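Side-chain contacts in phosphodiesterase (PDB 6CPU), which belongs to the HD-type phosphodiesterase superfamily, with a largely helical fold that holds a zinc and a magnesium ion: residues Y235-Y240 and D281-C286; F287-R292 and K459-S464. One frame throughout, in Å; residues are numbered along the deposited sequence.

Interaction 1: Y235-Y240 and D281-C286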
ATOM      1  N   TYR A 235      12.106   1.402  -3.746  1.00 20.02           N
ATOM      2  CA  TYR A 235      13.059   1.357  -4.848  1.00 21.61           C
ATOM      3  C   TYR A 235      14.301   0.535  -4.457  1.00 22.73           C
ATOM      4  O   TYR A 235      14.732  -0.331  -5.206  1.00 23.80           O
ATOM      5  CB  TYR A 235      13.445   2.774  -5.304  1.00 22.79           C
ATOM      6  CG  TYR A 235      14.767   2.820  -6.027  1.00 24.34           C
ATOM      7  CD1 TYR A 235      14.907   2.280  -7.298  1.00 25.53           C
ATOM      8  CD2 TYR A 235      15.899   3.353  -5.412  1.00 25.87           C
ATOM      9  CE1 TYR A 235      16.141   2.300  -7.955  1.00 26.51           C
ATOM     10  CE2 TYR A 235      17.124   3.381  -6.059  1.00 26.35           C
ATOM     11  CZ  TYR A 235      17.241   2.848  -7.326  1.00 27.81           C
ATOM     12  OH  TYR A 235      18.477   2.883  -7.953  1.00 31.45           O
ATOM     13  N   LEU A 236      14.850   0.796  -3.276  1.00 23.72           N
ATOM     14  CA  LEU A 236      16.026   0.061  -2.799  1.00 23.84           C
ATOM     15  C   LEU A 236      15.788  -1.448  -2.795  1.00 23.81           C
ATOM     16  O   LEU A 236      16.607  -2.225  -3.293  1.00 24.03           O
ATOM     17  CB  LEU A 236      16.414   0.524  -1.392  1.00 22.83           C
ATOM     18  CG  LEU A 236      17.007   1.923  -1.309  1.00 23.43           C
ATOM     19  CD1 LEU A 236      17.145   2.351   0.139  1.00 21.99           C
ATOM     20  CD2 LEU A 236      18.340   2.003  -2.046  1.00 24.04           C
ATOM     21  N   MET A 237      14.640  -1.858  -2.271  1.00 23.06           N
ATOM     22  CA  MET A 237      14.327  -3.276  -2.148  1.00 24.07           C
ATOM     23  C   MET A 237      14.001  -3.973  -3.456  1.00 24.29           C
ATOM     24  O   MET A 237      14.502  -5.073  -3.723  1.00 24.30           O
ATOM     25  CB  MET A 237      13.211  -3.461  -1.135  1.00 23.57           C
ATOM     26  CG  MET A 237      13.692  -3.169   0.262  1.00 24.74           C
ATOM     27  SD  MET A 237      12.441  -3.422   1.518  1.00 24.88           S
ATOM     28  CE  MET A 237      11.527  -1.881   1.451  1.00 24.90           C
ATOM     29  N   ILE A 238      13.186  -3.338  -4.291  1.00 23.42           N
ATOM     30  CA  ILE A 238      12.816  -3.942  -5.563  1.00 23.88           C
ATOM     31  C   ILE A 238      13.970  -3.932  -6.571  1.00 25.04           C
ATOM     32  O   ILE A 238      14.178  -4.924  -7.270  1.00 24.90           O
ATOM     33  CB  ILE A 238      11.556  -3.283  -6.164  1.00 23.94           C
ATOM     34  CG1 ILE A 238      10.369  -3.426  -5.201  1.00 23.55           C
ATOM     35  CG2 ILE A 238      11.228  -3.883  -7.517  1.00 24.48           C
ATOM     36  CD1 ILE A 238       9.845  -4.834  -5.014  1.00 24.40           C
ATOM     37  N   ASP A 239      14.710  -2.831  -6.658  1.00 25.44           N
ATOM     38  CA  ASP A 239      15.872  -2.775  -7.553  1.00 27.32           C
ATOM     39  C   ASP A 239      16.855  -3.893  -7.199  1.00 27.35           C
ATOM     40  O   ASP A 239      17.355  -4.587  -8.086  1.00 28.17           O
ATOM     41  CB  ASP A 239      16.554  -1.407  -7.477  1.00 28.86           C
ATOM     42  CG  ASP A 239      17.641  -1.215  -8.540  1.00 31.10           C
ATOM     43  OD1 ASP A 239      17.555  -1.806  -9.627  1.00 32.37           O
ATOM     44  OD2 ASP A 239      18.582  -0.435  -8.290  1.00 35.12           O
ATOM     45  N   TYR A 240      17.083  -4.078  -5.903  1.00 27.78           N
ATOM     46  CA  TYR A 240      18.009  -5.091  -5.376  1.00 29.20           C
ATOM     47  C   TYR A 240      17.587  -6.508  -5.779  1.00 29.87           C
ATOM     48  O   TYR A 240      18.417  -7.322  -6.173  1.00 30.87           O
ATOM     49  CB  TYR A 240      18.081  -4.969  -3.853  1.00 28.55           C
ATOM     50  CG  TYR A 240      19.213  -5.726  -3.186  1.00 30.51           C
ATOM     51  CD1 TYR A 240      20.527  -5.279  -3.285  1.00 30.45           C
ATOM     52  CD2 TYR A 240      18.965  -6.870  -2.423  1.00 30.67           C
ATOM     53  CE1 TYR A 240      21.568  -5.960  -2.662  1.00 30.33           C
ATOM     54  CE2 TYR A 240      20.004  -7.557  -1.790  1.00 31.48           C
ATOM     55  CZ  TYR A 240      21.301  -7.089  -1.912  1.00 31.24           C
ATOM     56  OH  TYR A 240      22.333  -7.771  -1.298  1.00 32.64           O
ATOM     57  N   ASP A 281       6.229  -1.550   5.008  1.00 21.74           N
ATOM     58  CA  ASP A 281       6.598  -2.362   6.166  1.00 22.98           C
ATOM     59  C   ASP A 281       6.510  -3.862   5.879  1.00 23.02           C
ATOM     60  O   ASP A 281       7.447  -4.613   6.168  1.00 22.79           O
ATOM     61  CB  ASP A 281       5.701  -2.010   7.335  1.00 22.83           C
ATOM     62  CG  ASP A 281       6.122  -2.697   8.604  1.00 25.11           C
ATOM     63  OD1 ASP A 281       7.261  -2.449   9.059  1.00 24.66           O
ATOM     64  OD2 ASP A 281       5.308  -3.469   9.135  1.00 26.77           O
ATOM     65  N   VAL A 282       5.395  -4.307   5.299  1.00 21.81           N
ATOM     66  CA  VAL A 282       5.210  -5.718   4.944  1.00 22.22           C
ATOM     67  C   VAL A 282       6.214  -6.173   3.884  1.00 22.48           C
ATOM     68  O   VAL A 282       6.774  -7.287   3.951  1.00 23.05           O
ATOM     69  CB  VAL A 282       3.745  -6.008   4.483  1.00 21.79           C
ATOM     70  CG1 VAL A 282       3.604  -7.410   3.921  1.00 22.51           C
ATOM     71  CG2 VAL A 282       2.778  -5.812   5.639  1.00 22.90           C
ATOM     72  N   LEU A 283       6.472  -5.312   2.914  1.00 21.50           N
ATOM     73  CA  LEU A 283       7.492  -5.584   1.906  1.00 21.19           C
ATOM     74  C   LEU A 283       8.867  -5.774   2.577  1.00 21.65           C
ATOM     75  O   LEU A 283       9.614  -6.710   2.264  1.00 21.04           O
ATOM     76  CB  LEU A 283       7.552  -4.424   0.900  1.00 21.46           C
ATOM     77  CG  LEU A 283       8.765  -4.333  -0.025  1.00 22.08           C
ATOM     78  CD1 LEU A 283       8.822  -5.531  -0.949  1.00 22.91           C
ATOM     79  CD2 LEU A 283       8.738  -3.049  -0.837  1.00 22.99           C
ATOM     80  N   GLN A 284       9.174  -4.875   3.494  1.00 24.05           N
ATOM     81  CA  GLN A 284      10.461  -4.888   4.201  1.00 26.00           C
ATOM     82  C   GLN A 284      10.623  -6.129   5.081  1.00 26.64           C
ATOM     83  O   GLN A 284      11.726  -6.674   5.172  1.00 26.12           O
ATOM     84  CB  GLN A 284      10.610  -3.618   5.027  1.00 26.13           C
ATOM     85  CG  GLN A 284      12.034  -3.347   5.525  1.00 26.91           C
ATOM     86  CD  GLN A 284      12.290  -3.816   6.957  1.00 28.22           C
ATOM     87  OE1 GLN A 284      11.418  -4.407   7.619  1.00 25.77           O
ATOM     88  NE2 GLN A 284      13.481  -3.498   7.461  1.00 27.72           N
ATOM     89  N   ALA A 285       9.540  -6.557   5.734  1.00 26.73           N
ATOM     90  CA  ALA A 285       9.536  -7.833   6.469  1.00 27.95           C
ATOM     91  C   ALA A 285       9.846  -8.986   5.538  1.00 29.02           C
ATOM     92  O   ALA A 285      10.746  -9.783   5.813  1.00 29.37           O
ATOM     93  CB  ALA A 285       8.204  -8.055   7.163  1.00 28.06           C
ATOM     94  N   CYS A 286       9.116  -9.073   4.428  1.00 28.80           N
ATOM     95  CA  CYS A 286       9.400 -10.091   3.403  1.00 30.29           C
ATOM     96  C   CYS A 286      10.852 -10.025   2.956  1.00 29.46           C
ATOM     97  O   CYS A 286      11.520 -11.055   2.802  1.00 28.40           O
ATOM     98  CB  CYS A 286       8.512  -9.908   2.167  1.00 33.26           C
ATOM     99  SG  CYS A 286       6.891 -10.672   2.300  1.00 38.77           S
TER
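Met237 and Ile238 on helix 227-242 meet Leu283 and Gln284 on helix 276-292 in a buried helix-helix contact of almost wholly apolar character. The segment axes pass 10.7 Å apart at an angle of 41° between their directions, and the CA atoms of Met237 and Gln284 make the closest backbone pair, 7.6 Å apart. Most of the gap is bridged by the methionine. Its chain, extended at chi2 (-178°), carries SD across to the second helix, and the bend at chi3 (-83°) then turns only the terminal methyl toward Leu283. Met237 SD sits 3.6 Å from Gln284 CA, close to the helix backbone itself, while Met237 CE comes to 3.8 Å from Leu283 CD2, the two side chains meeting tip to tip. The other leucine branch serves the neighbouring residue, with Leu283 CD1 4.2 Å from Ile238 CD1. Leu343 touches both Ile238 and Leu283, so helix 336-348 also packs against this cluster. Gln284 offers Met237 its aliphatic part, Gln284 CG lying 4.0 Å from Met237 SD, and its amide leads elsewhere: NE2 donates to the carbonyls of Val215 and His217, and OE1 accepts from Arg468. The glutamine thus has its polar end satisfied away from the methionine, and what joins the two helices is van der Waals contact between methyl groups, sulfur and aliphatic carbons, without directional bonds.

Interaction 2: F287-R292 and K459-S464; sequences FHFLIR and KCADIS. With ZN (zinc ion), chain B.
Phe289 carries the whole contact from its side, setting its ring against Cys460 and Ala461 on the last turn of helix 446-462. Along 287-292, Phe287 and His288 come first and face other parts of the fold, Phe287 packing on Leu343 and His288 donating from NE2 to the carbonyl of Val215. At Phe289 the side chain turns to the second segment: CG stands anti to the carbonyl carbon (chi1 -64°), and the ring reaches out with CE2 leading. Phe289 CE2 lies 3.6 Å from Cys460 CB, which approaches obliquely, and equally 3.6 Å from Ala461 N, which sits at the ring edge near its plane. The Ala461 methyl adds a looser touch, its CB 4.1 Å from Phe289 CE2. Further on, Leu290 packs on helix 336-348 and Arg292 makes a cation-pi contact with Tyr553. Just past the end of helix 446-462, Ser464 folds back, its OG donating to Ala461 O over 2.8 Å; Ser464 N gives the same oxygen a second bond. Next to Ala461, Asp462 binds the zinc ion through OD1 at 2.1 Å, and its OD2 accepts a hydrogen bond of 2.7 Å from water 1, itself a zinc ligand. With His278, His349 and Asp350 completing the protein ligands, this is the two-histidine, two-aspartate metal site characteristic of the HD phosphodiesterase fold, here placed one residue beyond a buried aromatic contact.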
ATOM      1  N   PHE A 287      11.320  -8.805   2.727  1.00 28.22           N
ATOM      2  CA  PHE A 287      12.694  -8.569   2.289  1.00 28.03           C
ATOM      3  C   PHE A 287      13.695  -9.199   3.274  1.00 28.45           C
ATOM      4  O   PHE A 287      14.595  -9.930   2.866  1.00 31.04           O
ATOM      5  CB  PHE A 287      12.933  -7.070   2.147  1.00 27.31           C
ATOM      6  CG  PHE A 287      14.175  -6.712   1.389  1.00 26.81           C
ATOM      7  CD1 PHE A 287      14.276  -6.985   0.039  1.00 26.64           C
ATOM      8  CD2 PHE A 287      15.226  -6.068   2.021  1.00 27.48           C
ATOM      9  CE1 PHE A 287      15.406  -6.642  -0.676  1.00 27.58           C
ATOM     10  CE2 PHE A 287      16.367  -5.714   1.310  1.00 27.68           C
ATOM     11  CZ  PHE A 287      16.458  -6.008  -0.039  1.00 27.74           C
ATOM     12  N   HIS A 288      13.505  -8.943   4.564  1.00 28.93           N
ATOM     13  CA  HIS A 288      14.375  -9.549   5.588  1.00 31.16           C
ATOM     14  C   HIS A 288      14.246 -11.076   5.648  1.00 33.41           C
ATOM     15  O   HIS A 288      15.272 -11.773   5.688  1.00 32.51           O
ATOM     16  CB  HIS A 288      14.147  -8.927   6.962  1.00 30.87           C
ATOM     17  CG  HIS A 288      14.998  -7.724   7.222  1.00 32.66           C
ATOM     18  ND1 HIS A 288      15.952  -7.687   8.219  1.00 31.29           N
ATOM     19  CD2 HIS A 288      15.056  -6.522   6.599  1.00 31.61           C
ATOM     20  CE1 HIS A 288      16.555  -6.512   8.204  1.00 32.28           C
ATOM     21  NE2 HIS A 288      16.024  -5.783   7.235  1.00 33.74           N
ATOM     22  N   PHE A 289      13.012 -11.596   5.621  1.00 32.69           N
ATOM     23  CA  PHE A 289      12.806 -13.048   5.563  1.00 32.03           C
ATOM     24  C   PHE A 289      13.607 -13.669   4.427  1.00 34.39           C
ATOM     25  O   PHE A 289      14.337 -14.643   4.630  1.00 36.26           O
ATOM     26  CB  PHE A 289      11.321 -13.428   5.391  1.00 31.86           C
ATOM     27  CG  PHE A 289      10.422 -13.022   6.543  1.00 31.11           C
ATOM     28  CD1 PHE A 289      10.930 -12.701   7.793  1.00 30.17           C
ATOM     29  CD2 PHE A 289       9.043 -12.998   6.365  1.00 30.10           C
ATOM     30  CE1 PHE A 289      10.092 -12.348   8.836  1.00 31.09           C
ATOM     31  CE2 PHE A 289       8.200 -12.652   7.406  1.00 29.20           C
ATOM     32  CZ  PHE A 289       8.719 -12.320   8.638  1.00 30.16           C
ATOM     33  N   LEU A 290      13.477 -13.100   3.235  1.00 33.02           N
ATOM     34  CA  LEU A 290      14.138 -13.626   2.053  1.00 34.75           C
ATOM     35  C   LEU A 290      15.672 -13.572   2.132  1.00 36.02           C
ATOM     36  O   LEU A 290      16.349 -14.468   1.619  1.00 38.35           O
ATOM     37  CB  LEU A 290      13.640 -12.898   0.810  1.00 35.36           C
ATOM     38  CG  LEU A 290      12.179 -13.213   0.445  1.00 35.22           C
ATOM     39  CD1 LEU A 290      11.558 -12.092  -0.383  1.00 34.95           C
ATOM     40  CD2 LEU A 290      12.091 -14.543  -0.292  1.00 35.48           C
ATOM     41  N   ILE A 291      16.217 -12.538   2.762  1.00 36.43           N
ATOM     42  CA  ILE A 291      17.667 -12.469   2.967  1.00 38.28           C
ATOM     43  C   ILE A 291      18.104 -13.583   3.915  1.00 40.08           C
ATOM     44  O   ILE A 291      18.980 -14.378   3.585  1.00 39.54           O
ATOM     45  CB  ILE A 291      18.121 -11.101   3.499  1.00 37.82           C
ATOM     46  CG1 ILE A 291      18.004 -10.053   2.386  1.00 37.24           C
ATOM     47  CG2 ILE A 291      19.564 -11.165   4.003  1.00 37.53           C
ATOM     48  CD1 ILE A 291      17.863  -8.650   2.910  1.00 38.14           C
ATOM     49  N   ARG A 292      17.461 -13.653   5.074  1.00 41.27           N
ATOM     50  CA  ARG A 292      17.816 -14.645   6.082  1.00 45.14           C
ATOM     51  C   ARG A 292      17.572 -16.091   5.625  1.00 44.93           C
ATOM     52  O   ARG A 292      18.152 -17.021   6.185  1.00 47.84           O
ATOM     53  CB  ARG A 292      17.098 -14.337   7.394  1.00 47.37           C
ATOM     54  CG  ARG A 292      17.558 -13.030   8.020  1.00 51.16           C
ATOM     55  CD  ARG A 292      17.077 -12.901   9.449  1.00 54.19           C
ATOM     56  NE  ARG A 292      17.267 -11.558  10.000  1.00 58.16           N
ATOM     57  CZ  ARG A 292      18.414 -11.080  10.484  1.00 58.86           C
ATOM     58  NH1 ARG A 292      19.521 -11.816  10.485  1.00 59.88           N
ATOM     59  NH2 ARG A 292      18.453  -9.841  10.965  1.00 61.12           N
ATOM     60  N   LYS A 459       2.024 -14.054   4.693  1.00 28.21           N
ATOM     61  CA  LYS A 459       1.194 -14.064   5.908  1.00 28.98           C
ATOM     62  C   LYS A 459       1.959 -13.585   7.127  1.00 28.26           C
ATOM     63  O   LYS A 459       1.451 -12.798   7.928  1.00 29.29           O
ATOM     64  CB  LYS A 459       0.631 -15.459   6.191  1.00 30.22           C
ATOM     65  CG  LYS A 459      -0.638 -15.771   5.420  1.00 30.84           C
ATOM     66  CD  LYS A 459      -1.133 -17.194   5.673  1.00 31.36           C
ATOM     67  CE  LYS A 459      -1.560 -17.392   7.118  1.00 31.48           C
ATOM     68  NZ  LYS A 459      -2.501 -16.346   7.599  1.00 32.71           N
ATOM     69  N   CYS A 460       3.175 -14.099   7.279  1.00 31.10           N
ATOM     70  CA  CYS A 460       4.027 -13.732   8.412  1.00 30.95           C
ATOM     71  C   CYS A 460       4.372 -12.239   8.344  1.00 29.27           C
ATOM     72  O   CYS A 460       4.251 -11.517   9.336  1.00 30.75           O
ATOM     73  CB  CYS A 460       5.290 -14.594   8.422  1.00 32.25           C
ATOM     74  SG  CYS A 460       5.016 -16.292   9.024  1.00 35.89           S
ATOM     75  N   ALA A 461       4.760 -11.780   7.159  1.00 28.17           N
ATOM     76  CA  ALA A 461       5.070 -10.355   6.941  1.00 26.61           C
ATOM     77  C   ALA A 461       3.888  -9.456   7.274  1.00 27.85           C
ATOM     78  O   ALA A 461       4.040  -8.442   7.958  1.00 27.82           O
ATOM     79  CB  ALA A 461       5.519 -10.131   5.509  1.00 27.05           C
ATOM     80  N   ASP A 462       2.698  -9.834   6.803  1.00 27.09           N
ATOM     81  CA  ASP A 462       1.509  -9.019   7.037  1.00 28.27           C
ATOM     82  C   ASP A 462       1.173  -8.855   8.523  1.00 29.50           C
ATOM     83  O   ASP A 462       0.678  -7.800   8.931  1.00 29.82           O
ATOM     84  CB  ASP A 462       0.318  -9.606   6.287  1.00 29.45           C
ATOM     85  CG  ASP A 462      -0.868  -8.662   6.228  1.00 30.87           C
ATOM     86  OD1 ASP A 462      -0.701  -7.413   6.131  1.00 30.52           O
ATOM     87  OD2 ASP A 462      -1.987  -9.203   6.266  1.00 33.99           O
ATOM     88  N   ILE A 463       1.435  -9.883   9.337  1.00 28.62           N
ATOM     89  CA  ILE A 463       1.146  -9.800  10.780  1.00 29.14           C
ATOM     90  C   ILE A 463       2.428  -9.677  11.614  1.00 30.77           C
ATOM     91  O   ILE A 463       2.474 -10.114  12.768  1.00 30.43           O
ATOM     92  CB  ILE A 463       0.269 -10.986  11.279  1.00 30.25           C
ATOM     93  CG1 ILE A 463       0.989 -12.332  11.142  1.00 31.24           C
ATOM     94  CG2 ILE A 463      -1.051 -11.028  10.523  1.00 30.59           C
ATOM     95  CD1 ILE A 463       0.420 -13.399  12.060  1.00 34.14           C
ATOM     96  N   SER A 464       3.451  -9.043  11.045  1.00 31.23           N
ATOM     97  CA  SER A 464       4.781  -9.006  11.665  1.00 30.92           C
ATOM     98  C   SER A 464       4.949  -7.935  12.738  1.00 30.83           C
ATOM     99  O   SER A 464       6.010  -7.871  13.369  1.00 33.21           O
ATOM    100  CB  SER A 464       5.853  -8.838  10.582  1.00 31.64           C
ATOM    101  OG  SER A 464       5.750  -7.563   9.967  1.00 32.90           O
TER
HETATM  102 ZN    ZN B 601      -1.846  -5.931   5.243  1.00 34.92          ZN
HETATM  103  O   HOH W   1      -3.303  -7.443   4.718  1.00 30.21           O
HETATM  104  O   HOH W   2      -3.103  -5.642   7.040  1.00 34.55           O

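Both interactions are buried and share helix 276-292, using successive parts of it: 281-286 packs against helix 227-242 and 287-292 against the end of helix 446-462. They also touch directly, since the Ala461 methyl lies 3.5 Å from Cys286 SG, and the Phe287 ring packs on Tyr240. Interaction 1 is the larger, burying 189 Å² against 109 Å², and relies on aliphatic and sulfur-bearing chains between two helices. Interaction 2 instead sets one rigid ring against a helix terminus. Beside that terminus the chemistry becomes polar, passing from the apolar interior to the zinc ion and its waters.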